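Local coordinates for homocysteine S-methyltransferase (Escherichia coli, PDB 5DMM), which transfers a methyl group from S-methylmethionine, or less efficiently from S-adenosylmethionine, to homocysteine, yielding methionine in a zinc-dependent reaction, at residues T25-R30 with R52-D57; L38-V43 with A76-R81; C65-S70 with A119-P124; A90-S95 with E155-A160; L164-T169 with R190-F195. All coordinates share one frame; numbering follows the deposited sequence.

Contact 1 (T25-R30 with R52-D57)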
# COMPACT_ATOMS: atom_id res chain seq x y z
N THR A 25 -14.70 -2.76 0.61
CA THR A 25 -15.90 -2.39 1.38
C THR A 25 -16.80 -1.47 0.57
O THR A 25 -18.01 -1.67 0.49
CB THR A 25 -15.53 -1.68 2.70
OG1 THR A 25 -14.60 -0.62 2.44
CG2 THR A 25 -14.91 -2.64 3.68
N GLU A 26 -16.18 -0.46 -0.02
CA GLU A 26 -16.89 0.57 -0.76
C GLU A 26 -17.47 0.05 -2.06
O GLU A 26 -18.56 0.43 -2.45
CB GLU A 26 -15.96 1.76 -1.02
CG GLU A 26 -15.93 2.76 0.13
CD GLU A 26 -16.94 3.88 -0.07
OE1 GLU A 26 -17.28 4.18 -1.23
OE2 GLU A 26 -17.40 4.46 0.94
N LEU A 27 -16.73 -0.82 -2.74
CA LEU A 27 -17.23 -1.39 -4.00
C LEU A 27 -18.44 -2.28 -3.73
O LEU A 27 -19.44 -2.24 -4.46
CB LEU A 27 -16.14 -2.18 -4.71
CG LEU A 27 -15.00 -1.35 -5.30
CD1 LEU A 27 -13.95 -2.26 -5.95
CD2 LEU A 27 -15.54 -0.36 -6.33
N GLU A 28 -18.33 -3.10 -2.69
CA GLU A 28 -19.44 -3.95 -2.28
C GLU A 28 -20.69 -3.16 -1.88
O GLU A 28 -21.82 -3.56 -2.21
CB GLU A 28 -19.01 -4.85 -1.13
CG GLU A 28 -17.99 -5.90 -1.53
CD GLU A 28 -17.78 -6.92 -0.44
OE1 GLU A 28 -17.94 -6.56 0.74
OE2 GLU A 28 -17.48 -8.09 -0.78
N ALA A 29 -20.50 -2.06 -1.17
CA ALA A 29 -21.62 -1.19 -0.81
C ALA A 29 -22.33 -0.65 -2.06
O ALA A 29 -23.53 -0.40 -2.04
CB ALA A 29 -21.14 -0.03 0.06
N ARG A 30 -21.58 -0.48 -3.15
CA ARG A 30 -22.12 0.05 -4.39
C ARG A 30 -22.65 -1.06 -5.29
O ARG A 30 -23.06 -0.80 -6.43
CB ARG A 30 -21.07 0.90 -5.11
CG ARG A 30 -20.67 2.16 -4.29
CD ARG A 30 -19.59 3.02 -4.95
NE ARG A 30 -19.00 3.98 -4.00
CZ ARG A 30 -19.32 5.27 -3.91
NH1 ARG A 30 -20.22 5.79 -4.73
NH2 ARG A 30 -18.73 6.04 -3.01
N ARG A 52 -12.80 4.59 -9.49
CA ARG A 52 -12.51 6.01 -9.51
C ARG A 52 -13.35 6.76 -8.47
O ARG A 52 -12.85 7.65 -7.77
CB ARG A 52 -12.75 6.58 -10.91
CG ARG A 52 -12.49 8.07 -11.08
CD ARG A 52 -13.36 8.61 -12.23
NE ARG A 52 -14.77 8.61 -11.83
CZ ARG A 52 -15.80 8.25 -12.60
NH1 ARG A 52 -15.61 7.86 -13.86
NH2 ARG A 52 -17.03 8.29 -12.12
N GLU A 53 -14.63 6.38 -8.36
CA GLU A 53 -15.53 6.99 -7.38
C GLU A 53 -15.04 6.75 -5.95
O GLU A 53 -15.11 7.65 -5.10
CB GLU A 53 -16.95 6.47 -7.57
CG GLU A 53 -17.65 7.06 -8.80
CD GLU A 53 -19.06 6.52 -9.02
OE1 GLU A 53 -19.70 6.07 -8.04
OE2 GLU A 53 -19.54 6.55 -10.19
N VAL A 54 -14.57 5.55 -5.67
CA VAL A 54 -14.08 5.25 -4.33
C VAL A 54 -12.83 6.05 -4.00
O VAL A 54 -12.68 6.56 -2.88
CB VAL A 54 -13.80 3.75 -4.14
CG1 VAL A 54 -13.14 3.52 -2.78
CG2 VAL A 54 -15.09 2.95 -4.26
N HIS A 55 -11.92 6.19 -4.97
CA HIS A 55 -10.74 7.02 -4.75
C HIS A 55 -11.16 8.46 -4.44
O HIS A 55 -10.63 9.12 -3.54
CB HIS A 55 -9.80 6.99 -5.96
CG HIS A 55 -9.06 5.69 -6.14
ND1 HIS A 55 -8.33 5.10 -5.13
CD2 HIS A 55 -8.91 4.90 -7.22
CE1 HIS A 55 -7.77 3.99 -5.59
NE2 HIS A 55 -8.11 3.85 -6.85
N LEU A 56 -12.14 8.96 -5.19
CA LEU A 56 -12.63 10.32 -4.98
C LEU A 56 -13.26 10.44 -3.59
O LEU A 56 -13.05 11.44 -2.88
CB LEU A 56 -13.64 10.70 -6.06
CG LEU A 56 -14.33 12.06 -5.89
CD1 LEU A 56 -13.30 13.19 -5.91
CD2 LEU A 56 -15.40 12.25 -6.97
N ASP A 57 -14.01 9.42 -3.19
CA ASP A 57 -14.59 9.33 -1.85
C ASP A 57 -13.54 9.49 -0.74
O ASP A 57 -13.75 10.20 0.25
CB ASP A 57 -15.28 7.97 -1.72
CG ASP A 57 -16.42 7.98 -0.74
OD1 ASP A 57 -16.33 8.69 0.29
OD2 ASP A 57 -17.41 7.27 -1.01
O HOH W 1 -18.33 7.44 1.53
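Glu26 rests its CB against CG2 of Val54, 3.6 Å away, the two side chains sliding past each other in opposite directions, while CD2 of Leu27 reaches the same methyl. The axes of segments 25-29 and 52-57 approach to 10.0 Å, with 122° between their directions. Beside this small apolar patch lies a network of charges. Arg30, the first residue past the end of its helix, runs extended from CG to NE and grips one oxygen side-on: NH2 stands 3.0 Å from OE1 of Glu26 on its syn lone pair, and NE adds a longer bond nearly along the C-O axis, both in the guanidinium plane. The same NH2 forms a salt bridge with OD2 of Asp57 at 2.7 Å. Glu53 sets its CB over a guanidinium face, and its OE1, 3.4 Å from NH1 of Arg30 but well out of the plane, interacts through charge alone. OE1 of Glu26 and OD2 of Asp57, both acceptors, come within 3.1 Å with their carboxylates turned 77° apart. Pro300 touches both acids. One arginine thus faces three carboxylates, and its charge is likely to offset the repulsion between Glu26 and Asp57 and so help keep them ionised.

Contact 2 (L38-V43 with A76-R81)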
# COMPACT_ATOMS: atom_id res chain seq x y z
N LEU A 38 -9.07 -12.30 -7.58
CA LEU A 38 -8.69 -11.61 -8.81
C LEU A 38 -9.78 -10.65 -9.24
O LEU A 38 -9.89 -10.32 -10.42
CB LEU A 38 -8.39 -12.61 -9.94
CG LEU A 38 -7.31 -13.66 -9.65
CD1 LEU A 38 -7.07 -14.53 -10.89
CD2 LEU A 38 -6.01 -13.01 -9.17
N TRP A 39 -10.58 -10.19 -8.28
CA TRP A 39 -11.73 -9.36 -8.61
C TRP A 39 -11.33 -8.08 -9.33
O TRP A 39 -12.12 -7.55 -10.11
CB TRP A 39 -12.55 -9.01 -7.35
CG TRP A 39 -11.79 -8.24 -6.30
CD1 TRP A 39 -11.19 -8.75 -5.18
CD2 TRP A 39 -11.55 -6.82 -6.26
NE1 TRP A 39 -10.60 -7.75 -4.45
CE2 TRP A 39 -10.81 -6.55 -5.09
CE3 TRP A 39 -11.90 -5.76 -7.09
CZ2 TRP A 39 -10.40 -5.26 -4.74
CZ3 TRP A 39 -11.49 -4.48 -6.75
CH2 TRP A 39 -10.74 -4.24 -5.58
N SER A 40 -10.12 -7.59 -9.09
CA SER A 40 -9.69 -6.34 -9.73
C SER A 40 -9.70 -6.43 -11.26
O SER A 40 -9.99 -5.44 -11.93
CB SER A 40 -8.30 -5.92 -9.23
OG SER A 40 -7.35 -6.95 -9.42
N ALA A 41 -9.41 -7.60 -11.82
CA ALA A 41 -9.40 -7.76 -13.26
C ALA A 41 -10.80 -7.54 -13.84
O ALA A 41 -10.95 -6.94 -14.90
CB ALA A 41 -8.88 -9.15 -13.65
N LYS A 42 -11.82 -8.00 -13.12
CA LYS A 42 -13.19 -7.83 -13.56
C LYS A 42 -13.64 -6.39 -13.37
O LYS A 42 -14.16 -5.77 -14.29
CB LYS A 42 -14.15 -8.75 -12.80
CG LYS A 42 -15.60 -8.60 -13.26
CD LYS A 42 -16.54 -9.58 -12.58
CE LYS A 42 -17.01 -9.05 -11.23
NZ LYS A 42 -17.95 -9.99 -10.55
N VAL A 43 -13.43 -5.84 -12.18
CA VAL A 43 -13.93 -4.49 -11.90
C VAL A 43 -13.20 -3.43 -12.73
O VAL A 43 -13.81 -2.46 -13.16
CB VAL A 43 -13.83 -4.15 -10.40
CG1 VAL A 43 -14.36 -2.75 -10.12
CG2 VAL A 43 -14.64 -5.17 -9.59
N ALA A 76 1.39 -12.92 -13.40
CA ALA A 76 1.26 -14.26 -12.80
C ALA A 76 -0.17 -14.55 -12.34
O ALA A 76 -0.74 -15.60 -12.66
CB ALA A 76 2.23 -14.41 -11.62
N GLY A 77 -0.73 -13.62 -11.56
CA GLY A 77 -2.09 -13.79 -11.07
C GLY A 77 -3.12 -13.80 -12.19
O GLY A 77 -4.01 -14.66 -12.22
N PHE A 78 -3.01 -12.85 -13.12
CA PHE A 78 -4.06 -12.65 -14.11
C PHE A 78 -3.98 -13.65 -15.27
O PHE A 78 -4.86 -13.66 -16.14
CB PHE A 78 -4.01 -11.21 -14.66
CG PHE A 78 -4.61 -10.17 -13.73
CD1 PHE A 78 -5.20 -10.53 -12.53
CD2 PHE A 78 -4.58 -8.83 -14.08
CE1 PHE A 78 -5.75 -9.56 -11.67
CE2 PHE A 78 -5.13 -7.86 -13.25
CZ PHE A 78 -5.72 -8.23 -12.04
N ALA A 79 -2.96 -14.51 -15.27
CA ALA A 79 -2.86 -15.54 -16.30
C ALA A 79 -3.98 -16.56 -16.12
O ALA A 79 -4.39 -17.22 -17.07
CB ALA A 79 -1.52 -16.22 -16.27
N ALA A 80 -4.49 -16.69 -14.90
CA ALA A 80 -5.63 -17.57 -14.66
C ALA A 80 -6.91 -17.02 -15.27
O ALA A 80 -7.93 -17.70 -15.32
CB ALA A 80 -5.83 -17.80 -13.16
N ARG A 81 -6.87 -15.77 -15.74
CA ARG A 81 -8.03 -15.18 -16.41
C ARG A 81 -7.80 -15.07 -17.91
O ARG A 81 -8.54 -14.39 -18.61
CB ARG A 81 -8.33 -13.80 -15.82
CG ARG A 81 -8.79 -13.83 -14.37
CD ARG A 81 -10.13 -14.54 -14.26
NE ARG A 81 -10.61 -14.58 -12.88
CZ ARG A 81 -10.53 -15.65 -12.10
NH1 ARG A 81 -9.99 -16.77 -12.55
NH2 ARG A 81 -10.99 -15.59 -10.86
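The Phe78 ring takes its first shell from Leu38, Ser40 and Ala41, at the start of helix 39-46. Ala41 brings CB over one face, 3.8 Å from the ring centroid and 17° off the normal, a clear CH-pi contact. Ser40 comes in at the edge instead, its OG 3.3 Å from CZ of Phe78 and near the ring plane, and CD2 of Leu38 meets the rim more loosely at CD1 of Phe78. The other branch of Leu38 does different work. Its CD1 lies 3.3 Å from the carbonyl O of Gly77 and also lies over the centre of one face of the Arg81 guanidinium, 3.8 Å from CZ; CB of Ala80 stands beside it.

Further out, several features position these groups. Arg81 is bent at chi2 (-65°), which folds its planar end back across Leu38, and its NH2 is anchored there by a salt bridge to OD1 of Asp36. That oxygen also accepts the N-H of Leu38, so one carboxylate oxygen holds both the backbone of Leu38 and the guanidinium its methyl covers. Ser88 and Leu91 of helix 85-109 pack against Phe78, tying helices 39-46 and 75-78 to that longer helix. An alanine in place of Phe78 would remove the face beneath Ala41 and the rim met by Ser40, and would probably loosen the seam between the two short helices.

No hydrogen bond links the two segments directly. Their cohesion is chiefly apolar and aromatic, with the cationic plane of Arg81 covered by a methyl on one face while its charge is answered at Asp36.

Contact 3 (C65-S70 with A119-P124). With HCS (2-amino-4-mercapto-butyric acid), chain F.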
# COMPACT_ATOMS: atom_id res chain seq x y z
N CYS A 65 -3.26 10.50 0.02
CA CYS A 65 -2.64 9.50 -0.84
C CYS A 65 -3.62 8.36 -1.12
O CYS A 65 -4.14 7.74 -0.20
CB CYS A 65 -1.37 8.93 -0.18
SG CYS A 65 -0.42 7.81 -1.27
N ALA A 66 -3.88 8.11 -2.41
CA ALA A 66 -4.66 6.95 -2.81
C ALA A 66 -3.75 5.75 -3.08
O ALA A 66 -2.68 5.90 -3.66
CB ALA A 66 -5.49 7.27 -4.06
N ILE A 67 -4.19 4.57 -2.67
CA ILE A 67 -3.44 3.35 -3.01
C ILE A 67 -4.20 2.60 -4.09
O ILE A 67 -5.36 2.29 -3.91
CB ILE A 67 -3.22 2.45 -1.78
CG1 ILE A 67 -2.46 3.23 -0.71
CG2 ILE A 67 -2.47 1.18 -2.18
CD1 ILE A 67 -2.28 2.50 0.63
N THR A 68 -3.53 2.32 -5.21
CA THR A 68 -4.22 1.76 -6.39
C THR A 68 -4.71 0.33 -6.15
O THR A 68 -4.24 -0.36 -5.24
CB THR A 68 -3.31 1.77 -7.63
OG1 THR A 68 -2.13 0.99 -7.38
CG2 THR A 68 -2.91 3.20 -7.97
N ALA A 69 -5.67 -0.10 -6.97
CA ALA A 69 -6.25 -1.43 -6.83
C ALA A 69 -5.41 -2.51 -7.51
O ALA A 69 -5.94 -3.31 -8.29
CB ALA A 69 -7.67 -1.44 -7.41
N SER A 70 -4.10 -2.52 -7.26
CA SER A 70 -3.20 -3.42 -7.97
C SER A 70 -2.55 -4.47 -7.05
O SER A 70 -1.61 -5.14 -7.45
CB SER A 70 -2.10 -2.63 -8.67
OG SER A 70 -1.50 -1.69 -7.78
N ALA A 119 -0.25 6.20 -4.84
CA ALA A 119 0.74 5.17 -4.60
C ALA A 119 0.32 3.89 -5.29
O ALA A 119 -0.81 3.44 -5.12
CB ALA A 119 0.91 4.94 -3.11
N GLY A 120 1.23 3.29 -6.05
CA GLY A 120 0.93 2.04 -6.73
C GLY A 120 1.09 0.85 -5.80
O GLY A 120 2.18 0.62 -5.26
N SER A 121 0.02 0.10 -5.59
CA SER A 121 0.07 -1.04 -4.68
C SER A 121 0.88 -2.21 -5.26
O SER A 121 0.60 -2.71 -6.36
CB SER A 121 -1.32 -1.54 -4.35
OG SER A 121 -1.20 -2.75 -3.63
N VAL A 122 1.87 -2.64 -4.48
CA VAL A 122 2.66 -3.82 -4.77
C VAL A 122 2.48 -4.84 -3.65
O VAL A 122 3.03 -4.69 -2.55
CB VAL A 122 4.15 -3.46 -4.92
CG1 VAL A 122 5.03 -4.72 -4.93
CG2 VAL A 122 4.36 -2.64 -6.18
N GLY A 123 1.68 -5.87 -3.92
CA GLY A 123 1.42 -6.88 -2.91
C GLY A 123 2.46 -7.98 -2.97
O GLY A 123 3.21 -8.09 -3.95
N PRO A 124 2.50 -8.83 -1.93
CA PRO A 124 3.51 -9.88 -1.85
C PRO A 124 3.20 -11.07 -2.74
O PRO A 124 2.05 -11.23 -3.16
CB PRO A 124 3.46 -10.30 -0.37
CG PRO A 124 2.01 -10.08 0.01
CD PRO A 124 1.58 -8.84 -0.77
N HCS F . -5.08 -4.26 -1.25
CA HCS F . -4.83 -3.52 -0.03
CB HCS F . -3.94 -4.34 0.89
CG HCS F . -4.62 -5.65 1.28
SD HCS F . -3.69 -6.44 2.62
C HCS F . -4.15 -2.22 -0.36
OXT HCS F . -3.88 -1.98 -1.55
O HCS F . -3.88 -1.43 0.58
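Ile67 and Ala119 stand side by side as a parallel bridge, their side chains on the same face of the sheet. The backbone fixes this alignment: the N-H of Ala119 points almost straight (174°) at the O of Ala66, 2.7 Å away, and the O of Ala119 accepts the N-H of Thr68. Cys65, with SG anti to its backbone N, reaches across to CB of Ala119 on the neighbouring strand at 3.7 Å.

Beyond the bridge the side chains turn to different tasks. Ile67 places CG2 anti to its backbone N, which sets this methyl 3.7 Å from CB of Ser121. The same CG2 of Ile67 lies 3.5 Å from OXT of the bound homocysteine. Ser121 also has its OG anti to N (chi1 171°), directed toward the same carboxylate, though its firm partner is OE2 of Glu168, to which it is hydrogen-bonded. Thr68 and Ser70 both hold OG or OG1 between backbone N and carbonyl carbon, and this shared posture makes a relay: OG1 of Thr68 donates to OG of Ser70 at 2.8 Å, and that hydroxyl donates in turn to O of Ser121 at 2.7 Å, in the carbonyl plane on a lone pair. Buried hydroxyls thereby stitch the loop after strand 65-67 to strand 117-122.

Such a pair of adjacent parallel strands, with substrate-binding residues at their C-terminal ends, is typical of the TIM barrel and its active-site mouth.

Contact 4 (A90-S95 with E155-A160)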
# COMPACT_ATOMS: atom_id res chain seq x y z
N ALA A 90 -1.61 -3.47 -18.86
CA ALA A 90 -2.66 -2.50 -19.17
C ALA A 90 -3.60 -2.28 -17.99
O ALA A 90 -3.97 -1.14 -17.67
CB ALA A 90 -3.47 -2.97 -20.42
N LEU A 91 -3.98 -3.36 -17.32
CA LEU A 91 -4.92 -3.24 -16.21
C LEU A 91 -4.23 -2.63 -15.00
O LEU A 91 -4.83 -1.84 -14.26
CB LEU A 91 -5.51 -4.60 -15.84
CG LEU A 91 -6.42 -5.19 -16.92
CD1 LEU A 91 -7.03 -6.48 -16.44
CD2 LEU A 91 -7.51 -4.19 -17.25
N ILE A 92 -2.96 -2.98 -14.81
CA ILE A 92 -2.20 -2.39 -13.71
C ILE A 92 -2.10 -0.89 -13.92
O ILE A 92 -2.34 -0.10 -12.99
CB ILE A 92 -0.80 -3.03 -13.61
CG1 ILE A 92 -0.93 -4.49 -13.17
CG2 ILE A 92 0.08 -2.24 -12.64
CD1 ILE A 92 0.27 -5.34 -13.53
N GLY A 93 -1.77 -0.49 -15.14
CA GLY A 93 -1.67 0.92 -15.48
C GLY A 93 -3.00 1.64 -15.30
O GLY A 93 -3.05 2.78 -14.82
N LYS A 94 -4.08 0.97 -15.68
CA LYS A 94 -5.43 1.50 -15.51
C LYS A 94 -5.75 1.82 -14.04
O LYS A 94 -6.42 2.81 -13.76
CB LYS A 94 -6.46 0.51 -16.04
CG LYS A 94 -7.89 1.00 -15.94
CD LYS A 94 -8.15 2.15 -16.89
CE LYS A 94 -9.65 2.33 -17.16
NZ LYS A 94 -10.22 1.17 -17.90
N SER A 95 -5.25 1.00 -13.13
CA SER A 95 -5.51 1.20 -11.70
C SER A 95 -4.92 2.54 -11.25
O SER A 95 -5.49 3.21 -10.38
CB SER A 95 -4.96 0.04 -10.85
OG SER A 95 -3.55 0.12 -10.66
N GLU A 155 7.04 -1.88 -13.31
CA GLU A 155 7.19 -1.09 -14.51
C GLU A 155 5.87 -0.42 -14.93
O GLU A 155 5.85 0.76 -15.26
CB GLU A 155 7.75 -1.96 -15.64
CG GLU A 155 9.24 -2.20 -15.42
CD GLU A 155 9.93 -3.01 -16.52
OE1 GLU A 155 9.28 -3.38 -17.52
OE2 GLU A 155 11.14 -3.29 -16.37
N ALA A 156 4.78 -1.16 -14.86
CA ALA A 156 3.48 -0.65 -15.29
C ALA A 156 3.00 0.49 -14.38
O ALA A 156 2.45 1.48 -14.87
CB ALA A 156 2.46 -1.77 -15.32
N LEU A 157 3.23 0.35 -13.08
CA LEU A 157 2.82 1.37 -12.11
C LEU A 157 3.62 2.67 -12.31
O LEU A 157 3.06 3.77 -12.26
CB LEU A 157 2.98 0.86 -10.68
CG LEU A 157 2.03 -0.26 -10.20
CD1 LEU A 157 2.48 -0.81 -8.84
CD2 LEU A 157 0.58 0.22 -10.08
N LEU A 158 4.92 2.54 -12.54
CA LEU A 158 5.77 3.71 -12.73
C LEU A 158 5.46 4.38 -14.07
O LEU A 158 5.32 5.61 -14.14
CB LEU A 158 7.26 3.33 -12.64
CG LEU A 158 7.76 2.85 -11.27
CD1 LEU A 158 9.21 2.34 -11.32
CD2 LEU A 158 7.63 3.96 -10.23
N ASP A 159 5.30 3.58 -15.12
CA ASP A 159 5.02 4.13 -16.45
C ASP A 159 3.68 4.84 -16.51
O ASP A 159 3.51 5.77 -17.29
CB ASP A 159 5.05 3.03 -17.51
CG ASP A 159 6.44 2.56 -17.83
OD1 ASP A 159 7.41 3.29 -17.50
OD2 ASP A 159 6.59 1.46 -18.40
N ALA A 160 2.73 4.38 -15.69
CA ALA A 160 1.41 5.00 -15.64
C ALA A 160 1.42 6.27 -14.78
O ALA A 160 0.42 6.99 -14.71
CB ALA A 160 0.38 4.01 -15.10
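Helices 85-109 and 143-159 are neighbours in the outer helical layer of the TIM barrel, and Ile92 has the largest share of their meeting here. Their segment axes approach to 8.1 Å with 42° between their directions. Starting from the backbone, CB of Ile92 already faces CB of Ala156 at 3.9 Å. The chain then divides. CG2, anti to the backbone N, pushes into the angle between two residues of the partner helix: it lies 3.6 Å from CB of Ala156 and equally near CD2 of Leu157, with the two longer side chains crossing at about a right angle. CG1, turned anti to the carbonyl carbon, carries CD1 elsewhere, and neither atom approaches segment 155-160 closely. Of the two branches of Ile92, it is therefore the CG2 methyl that touches the partner helix.

At the next residue, Gly93, and a turn beyond Ala156, the backbones come closest, the CA atoms of Gly93 and Ala160 being 5.1 Å apart. CB of Ala160 lies against the main chain of Gly93, 3.7 Å from its O. Leu157 reaches past this helix pair as well, touching Leu165 of strand 164-170 and so linking the helical layer to the sheet beneath it.

Ser95 closes the contact. Its OG stands 4.2 Å from CD2 of Leu157, but its hydrogen is spent within its own helix, where it bonds to the O of Ile92 at 2.6 Å, in the carbonyl plane on a lone pair.

Contact 5 (L164-T169 with R190-F195). With HCS (2-amino-4-mercapto-butyric acid), chain F.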
# COMPACT_ATOMS: atom_id res chain seq x y z
N LEU A 164 4.59 7.11 -6.04
CA LEU A 164 5.45 6.16 -5.35
C LEU A 164 4.81 4.78 -5.31
O LEU A 164 3.67 4.60 -5.74
CB LEU A 164 5.77 6.63 -3.94
CG LEU A 164 4.65 6.65 -2.90
CD1 LEU A 164 5.29 6.98 -1.55
CD2 LEU A 164 3.58 7.67 -3.21
N LEU A 165 5.57 3.82 -4.81
CA LEU A 165 5.14 2.44 -4.73
C LEU A 165 4.85 2.10 -3.29
O LEU A 165 5.65 2.39 -2.39
CB LEU A 165 6.20 1.49 -5.28
CG LEU A 165 6.65 1.72 -6.72
CD1 LEU A 165 7.76 0.75 -7.12
CD2 LEU A 165 5.47 1.55 -7.68
N ALA A 166 3.69 1.51 -3.08
CA ALA A 166 3.31 0.97 -1.78
C ALA A 166 3.59 -0.52 -1.75
O ALA A 166 2.74 -1.34 -2.14
CB ALA A 166 1.85 1.25 -1.50
N CYS A 167 4.79 -0.90 -1.33
CA CYS A 167 5.15 -2.30 -1.24
C CYS A 167 4.65 -2.76 0.12
O CYS A 167 5.23 -2.40 1.14
CB CYS A 167 6.65 -2.50 -1.38
SG CYS A 167 7.29 -1.85 -2.96
N GLU A 168 3.56 -3.52 0.14
CA GLU A 168 2.78 -3.67 1.37
C GLU A 168 2.39 -5.10 1.71
O GLU A 168 2.40 -5.98 0.85
CB GLU A 168 1.51 -2.83 1.26
CG GLU A 168 0.61 -3.27 0.09
CD GLU A 168 -0.63 -2.41 -0.05
OE1 GLU A 168 -0.88 -1.55 0.83
OE2 GLU A 168 -1.37 -2.60 -1.05
N THR A 169 2.02 -5.30 2.97
CA THR A 169 1.58 -6.61 3.47
C THR A 169 2.69 -7.66 3.26
O THR A 169 2.41 -8.84 3.02
CB THR A 169 0.26 -7.07 2.77
OG1 THR A 169 -0.55 -5.93 2.48
CG2 THR A 169 -0.52 -8.03 3.65
N ARG A 190 10.34 5.80 -5.95
CA ARG A 190 10.39 5.89 -4.49
C ARG A 190 9.35 4.94 -3.93
O ARG A 190 8.33 4.71 -4.58
CB ARG A 190 10.15 7.33 -4.04
CG ARG A 190 11.16 8.33 -4.60
CD ARG A 190 12.55 8.09 -4.03
NE ARG A 190 13.52 9.10 -4.46
CZ ARG A 190 14.27 9.00 -5.56
NH1 ARG A 190 14.16 7.94 -6.35
NH2 ARG A 190 15.13 9.96 -5.87
N ALA A 191 9.59 4.37 -2.75
CA ALA A 191 8.64 3.41 -2.18
C ALA A 191 8.57 3.46 -0.66
O ALA A 191 9.54 3.87 -0.01
CB ALA A 191 9.00 1.99 -2.62
N TRP A 192 7.44 3.04 -0.10
CA TRP A 192 7.42 2.62 1.29
C TRP A 192 7.33 1.10 1.30
O TRP A 192 6.87 0.50 0.33
CB TRP A 192 6.29 3.27 2.12
CG TRP A 192 4.84 2.79 1.96
CD1 TRP A 192 4.32 1.57 2.32
CD2 TRP A 192 3.72 3.57 1.49
NE1 TRP A 192 2.96 1.54 2.06
CE2 TRP A 192 2.57 2.76 1.56
CE3 TRP A 192 3.59 4.88 1.00
CZ2 TRP A 192 1.30 3.21 1.18
CZ3 TRP A 192 2.33 5.33 0.63
CH2 TRP A 192 1.21 4.50 0.71
N PHE A 193 7.87 0.51 2.35
CA PHE A 193 7.78 -0.92 2.59
C PHE A 193 7.02 -1.13 3.89
O PHE A 193 7.44 -0.66 4.95
CB PHE A 193 9.18 -1.56 2.70
CG PHE A 193 9.83 -1.88 1.36
CD1 PHE A 193 9.92 -0.92 0.37
CD2 PHE A 193 10.37 -3.13 1.13
CE1 PHE A 193 10.53 -1.21 -0.87
CE2 PHE A 193 10.99 -3.43 -0.10
CZ PHE A 193 11.07 -2.47 -1.09
N SER A 194 5.89 -1.83 3.79
CA SER A 194 5.08 -2.11 4.96
C SER A 194 4.91 -3.61 5.14
O SER A 194 4.73 -4.34 4.16
CB SER A 194 3.73 -1.41 4.83
OG SER A 194 2.90 -1.71 5.94
N PHE A 195 4.97 -4.06 6.39
CA PHE A 195 5.14 -5.47 6.75
C PHE A 195 3.98 -6.06 7.53
O PHE A 195 3.28 -5.34 8.25
CB PHE A 195 6.42 -5.64 7.60
CG PHE A 195 7.58 -4.85 7.10
CD1 PHE A 195 8.12 -5.11 5.85
CD2 PHE A 195 8.12 -3.84 7.87
CE1 PHE A 195 9.19 -4.38 5.38
CE2 PHE A 195 9.20 -3.10 7.40
CZ PHE A 195 9.73 -3.37 6.15
N HCS F . -5.08 -4.26 -1.25
CA HCS F . -4.83 -3.52 -0.03
CB HCS F . -3.94 -4.34 0.89
CG HCS F . -4.62 -5.65 1.28
SD HCS F . -3.69 -6.44 2.62
C HCS F . -4.15 -2.22 -0.36
OXT HCS F . -3.88 -1.98 -1.55
O HCS F . -3.88 -1.43 0.58
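The carbonyl O of Cys167 is gripped twice from the adjacent strand: the N-H of Ser194 reaches it at 2.8 Å with a nearly straight 166° bond, and the CA of Phe193 adds a C-H contact at 3.3 Å. The strands belong to a parallel beta-alpha-beta unit of the TIM barrel, connected through helix 173-183. Further bonds alternate along the pair, from N of Leu165 to O of Arg190, N of Trp192 to O of Leu165, and N of Cys167 to O of Trp192.

Two aromatic rings lie on different faces of the sheet. Trp192, its CG in the crowded position between N and carbonyl carbon, folds its indole across Ala166, whose CA makes a CH-pi contact 4.0 Å from the centroid of the five-membered ring and whose CB comes within 3.4 Å of CZ2. Leu164 adds CD1 near CE3. Phe193 instead lies beneath CB of Cys167, with SG oblique to the ring at 4.4 Å from its centroid.

NE1 of Trp192 is hydrogen-bonded to OH of Tyr253, which also bonds OE1 of Glu168. An alanine in place of Trp192 would remove both the cover on Ala166 and that N-H, and would probably leave Tyr253 and Glu168 less firmly placed. Glu168 extends toward the homocysteine carboxylate, its OE2 2.6 Å from OXT, so close that one of the two acid groups probably holds a proton and donates it. Beyond it, OG1 of Thr169 stands 3.2 Å from the substrate sulfur SD.

In the fold
The five contacts sample one TIM barrel from its rim to its centre. Contacts 3 and 5, centres about 8 Å apart, share the parallel sheet: strands 65-67, 117-122, 164-170 and 191-197 lie consecutively in it, and both contacts touch homocysteine. Contact 4 joins helices 85-109 and 143-159 to each other outside those strands, which Leu157 and Ser95 touch; its centre is about 11 Å from that of contact 3, with which its segments alternate along the chain. Contacts 1 and 2, whose centres are about 19 Å apart, involve the early helices; they also alternate, and Leu27 meets Trp39 between them. Contact 1 closes before contacts 3, 4 and 5 open. Helix packing thus lies outside a central sheet whose strand ends contribute to the substrate pocket.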